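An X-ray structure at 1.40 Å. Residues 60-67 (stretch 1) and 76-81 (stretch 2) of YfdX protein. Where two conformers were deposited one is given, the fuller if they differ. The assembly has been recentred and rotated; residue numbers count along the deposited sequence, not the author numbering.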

# COMPACT_ATOMS: atom_id res chain seq x y z
N ASP A 60 -20.52 14.80 17.33
CA ASP A 60 -20.21 16.13 16.81
C ASP A 60 -19.13 15.95 15.75
O ASP A 60 -17.93 15.92 16.04
N TRP A 61 -19.57 15.85 14.49
CA TRP A 61 -18.63 15.55 13.41
C TRP A 61 -17.64 16.67 13.15
O TRP A 61 -16.56 16.40 12.59
N ASN A 62 -17.94 17.90 13.56
CA ASN A 62 -16.99 18.99 13.41
C ASN A 62 -15.66 18.69 14.10
O ASN A 62 -14.62 19.19 13.67
N LEU A 63 -15.69 17.89 15.17
CA LEU A 63 -14.48 17.63 15.95
C LEU A 63 -13.40 16.93 15.14
O LEU A 63 -12.22 17.02 15.49
N TYR A 64 -13.78 16.22 14.08
CA TYR A 64 -12.85 15.37 13.35
C TYR A 64 -12.40 15.96 12.02
O TYR A 64 -11.59 15.34 11.32
N VAL A 65 -12.89 17.15 11.67
CA VAL A 65 -12.65 17.71 10.36
C VAL A 65 -11.21 18.22 10.25
O VAL A 65 -10.69 18.88 11.15
N LYS A 66 -10.57 17.89 9.13
CA LYS A 66 -9.28 18.47 8.77
C LYS A 66 -9.59 19.67 7.89
O LYS A 66 -9.85 19.52 6.70
N SER A 67 -9.58 20.87 8.48
CA SER A 67 -10.11 22.03 7.78
C SER A 67 -9.24 22.46 6.61
O SER A 67 -9.75 23.04 5.65
N ASP A 76 -18.41 19.25 1.18
CA ASP A 76 -17.95 18.13 1.98
C ASP A 76 -16.66 18.51 2.71
O ASP A 76 -16.04 19.54 2.44
N HIS A 77 -16.26 17.63 3.63
CA HIS A 77 -15.03 17.82 4.39
C HIS A 77 -14.40 16.47 4.65
O HIS A 77 -15.10 15.46 4.81
N TYR A 78 -13.08 16.46 4.71
CA TYR A 78 -12.36 15.28 5.17
C TYR A 78 -12.36 15.23 6.69
O TYR A 78 -12.16 16.25 7.36
N ILE A 79 -12.55 14.02 7.24
CA ILE A 79 -12.41 13.77 8.67
C ILE A 79 -11.28 12.78 8.92
O ILE A 79 -11.00 11.89 8.10
N ARG A 80 -10.65 12.92 10.08
CA ARG A 80 -9.57 12.04 10.52
C ARG A 80 -10.12 10.74 11.07
O ARG A 80 -11.00 10.76 11.95
N ILE A 81 -9.60 9.61 10.60
CA ILE A 81 -10.01 8.30 11.10
C ILE A 81 -8.87 7.49 11.70
O ILE A 81 -9.15 6.48 12.37

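The two stretches meet as a short antiparallel pairing centred on Val-65 and Ile-79, whose CA atoms lie 4.3 Å apart. These two residues form a non-hydrogen-bonded pair, so the backbone bonds fall on their neighbours. Arg-80 N donates to Tyr-64 O at 2.9 Å, and Lys-66 N donates to Tyr-78 O at 2.9 Å. Both bonds are nearly straight. Two CA-H...O contacts lie between them: Ile-79 CA to Tyr-64 O at 3.2 Å, and Val-65 CA to Tyr-78 O at 3.4 Å. Each carbonyl thus receives an N-H and a CA-H from the other stretch.

The apolar packing gathers around Ile-79. Its side chain lies on the same face of the sheet as that of Val-65, with chi1 p and chi2 t. Val-65 is t, and its CG2 meets Ile-79 CG2 at 3.9 Å. Val-65 CG1 also reaches His-77 CB at 3.9 Å. His-77 points toward stretch 1 with chi1 m, and remains exposed. Trp-61, chi1 m, starts sideways from the 3-10 segment, but the end of its side chain comes nearer. Its CZ3 lies 3.9 Å from Ile-79 CD1. Tyr-64, also m, contributes its base: CB is 3.9 Å from Ile-79 CB, while the ring leads away. Tyr-78, chi1 m, likewise carries its ring away from stretch 1.

Arg-80 supplies the main polar side-chain contact. It has the largest area covered by the other stretch. Its CA-to-CB bond points sideways, but the rotamers m, t, m and a chi4 of -90° bring the guanidinium back to the backbone of stretch 1. Arg-80 NH1 donates a weak hydrogen bond to Val-65 O at 3.1 Å. Arg-80 NH2 lies 3.0 Å from Leu-63 O, which sits at the guanidinium edge. Tyr-64 C lies over one face of the group. Arg-80 NH1 also packs 3.7 Å from Lys-66 CA.

Three waters extend the polar network. Water 1 accepts from Arg-80 NH2 at 2.8 Å and donates to Val-65 O at 2.9 Å, adding a bridged route to the carbonyl that NH1 binds directly. Water 2 joins the main chains, accepting from Tyr-78 N at 2.9 Å and donating to Lys-66 O at 2.7 Å. Water 3 accepts from Arg-80 NH1 at 2.9 Å and, weakly, from Lys-66 NZ at 3.4 Å. It sits between two positively charged side chains.

Within the stretches, Asn-62 ND2 donates to Asp-60 OD1 at 2.9 Å, and His-77 N to Asp-76 OD1 at 2.7 Å.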

# COMPACT_ATOMS: atom_id res chain seq x y z
CB ASP A 60 -19.74 17.03 17.94
CG ASP A 60 -19.36 18.42 17.46
OD1 ASP A 60 -19.50 18.72 16.26
OD2 ASP A 60 -18.90 19.21 18.31
CB TRP A 61 -19.42 15.14 12.16
CG TRP A 61 -20.13 13.85 12.39
CD1 TRP A 61 -21.46 13.67 12.69
CD2 TRP A 61 -19.54 12.54 12.42
NE1 TRP A 61 -21.73 12.34 12.88
CE2 TRP A 61 -20.57 11.62 12.71
CE3 TRP A 61 -18.24 12.06 12.20
CZ2 TRP A 61 -20.33 10.25 12.80
CZ3 TRP A 61 -18.01 10.70 12.29
CH2 TRP A 61 -19.05 9.81 12.59
CB ASN A 62 -17.55 20.29 14.02
CG ASN A 62 -18.85 20.73 13.37
OD1 ASN A 62 -18.86 21.19 12.23
ND2 ASN A 62 -19.95 20.62 14.11
CB LEU A 63 -14.82 16.78 17.17
CG LEU A 63 -15.80 17.40 18.17
CD1 LEU A 63 -16.05 16.43 19.32
CD2 LEU A 63 -15.24 18.71 18.68
CB TYR A 64 -13.48 13.99 13.12
CG TYR A 64 -14.14 13.45 14.35
CD1 TYR A 64 -13.39 12.98 15.42
CD2 TYR A 64 -15.53 13.43 14.46
CE1 TYR A 64 -14.02 12.49 16.56
CE2 TYR A 64 -16.16 12.94 15.59
CZ TYR A 64 -15.40 12.47 16.63
OH TYR A 64 -16.02 11.99 17.76
CB VAL A 65 -13.67 18.83 10.09
CG1 VAL A 65 -13.29 19.64 8.88
CG2 VAL A 65 -15.06 18.24 9.92
CB LYS A 66 -8.42 17.44 8.04
CG LYS A 66 -7.04 17.94 7.67
CD LYS A 66 -6.03 16.82 7.81
CE LYS A 66 -4.62 17.28 7.48
NZ LYS A 66 -4.19 18.42 8.32
CB SER A 67 -10.33 23.18 8.77
OG SER A 67 -9.17 23.38 9.55
CB ASP A 76 -17.72 16.92 1.08
CG ASP A 76 -17.80 15.60 1.83
OD1 ASP A 76 -17.96 15.59 3.06
OD2 ASP A 76 -17.69 14.55 1.15
CB HIS A 77 -15.32 18.50 5.73
CG HIS A 77 -15.92 19.86 5.60
ND1 HIS A 77 -15.16 21.01 5.50
CD2 HIS A 77 -17.22 20.26 5.51
CE1 HIS A 77 -15.96 22.05 5.38
NE2 HIS A 77 -17.21 21.63 5.38
CB TYR A 78 -10.91 15.36 4.70
CG TYR A 78 -10.70 14.89 3.29
CD1 TYR A 78 -10.73 13.54 2.98
CD2 TYR A 78 -10.43 15.80 2.27
CE1 TYR A 78 -10.54 13.09 1.69
CE2 TYR A 78 -10.21 15.37 0.96
CZ TYR A 78 -10.28 14.01 0.68
OH TYR A 78 -10.08 13.56 -0.61
CB ILE A 79 -13.71 13.29 9.34
CG1 ILE A 79 -14.20 11.98 8.72
CG2 ILE A 79 -14.79 14.40 9.32
CD1 ILE A 79 -15.18 11.22 9.64
CB ARG A 80 -8.76 12.73 11.63
CG ARG A 80 -7.97 13.95 11.17
CD ARG A 80 -7.27 14.64 12.34
NE ARG A 80 -8.26 15.23 13.22
CZ ARG A 80 -8.74 16.47 13.10
NH1 ARG A 80 -8.28 17.28 12.14
NH2 ARG A 80 -9.67 16.90 13.94
CB ILE A 81 -10.79 7.47 10.06
CG1 ILE A 81 -9.87 6.96 8.95
CG2 ILE A 81 -11.94 8.28 9.49
CD1 ILE A 81 -10.55 5.95 8.02
O HOH W 1 -10.58 19.52 13.99
O HOH W 2 -11.79 19.07 4.88
O HOH W 3 -5.54 17.25 11.18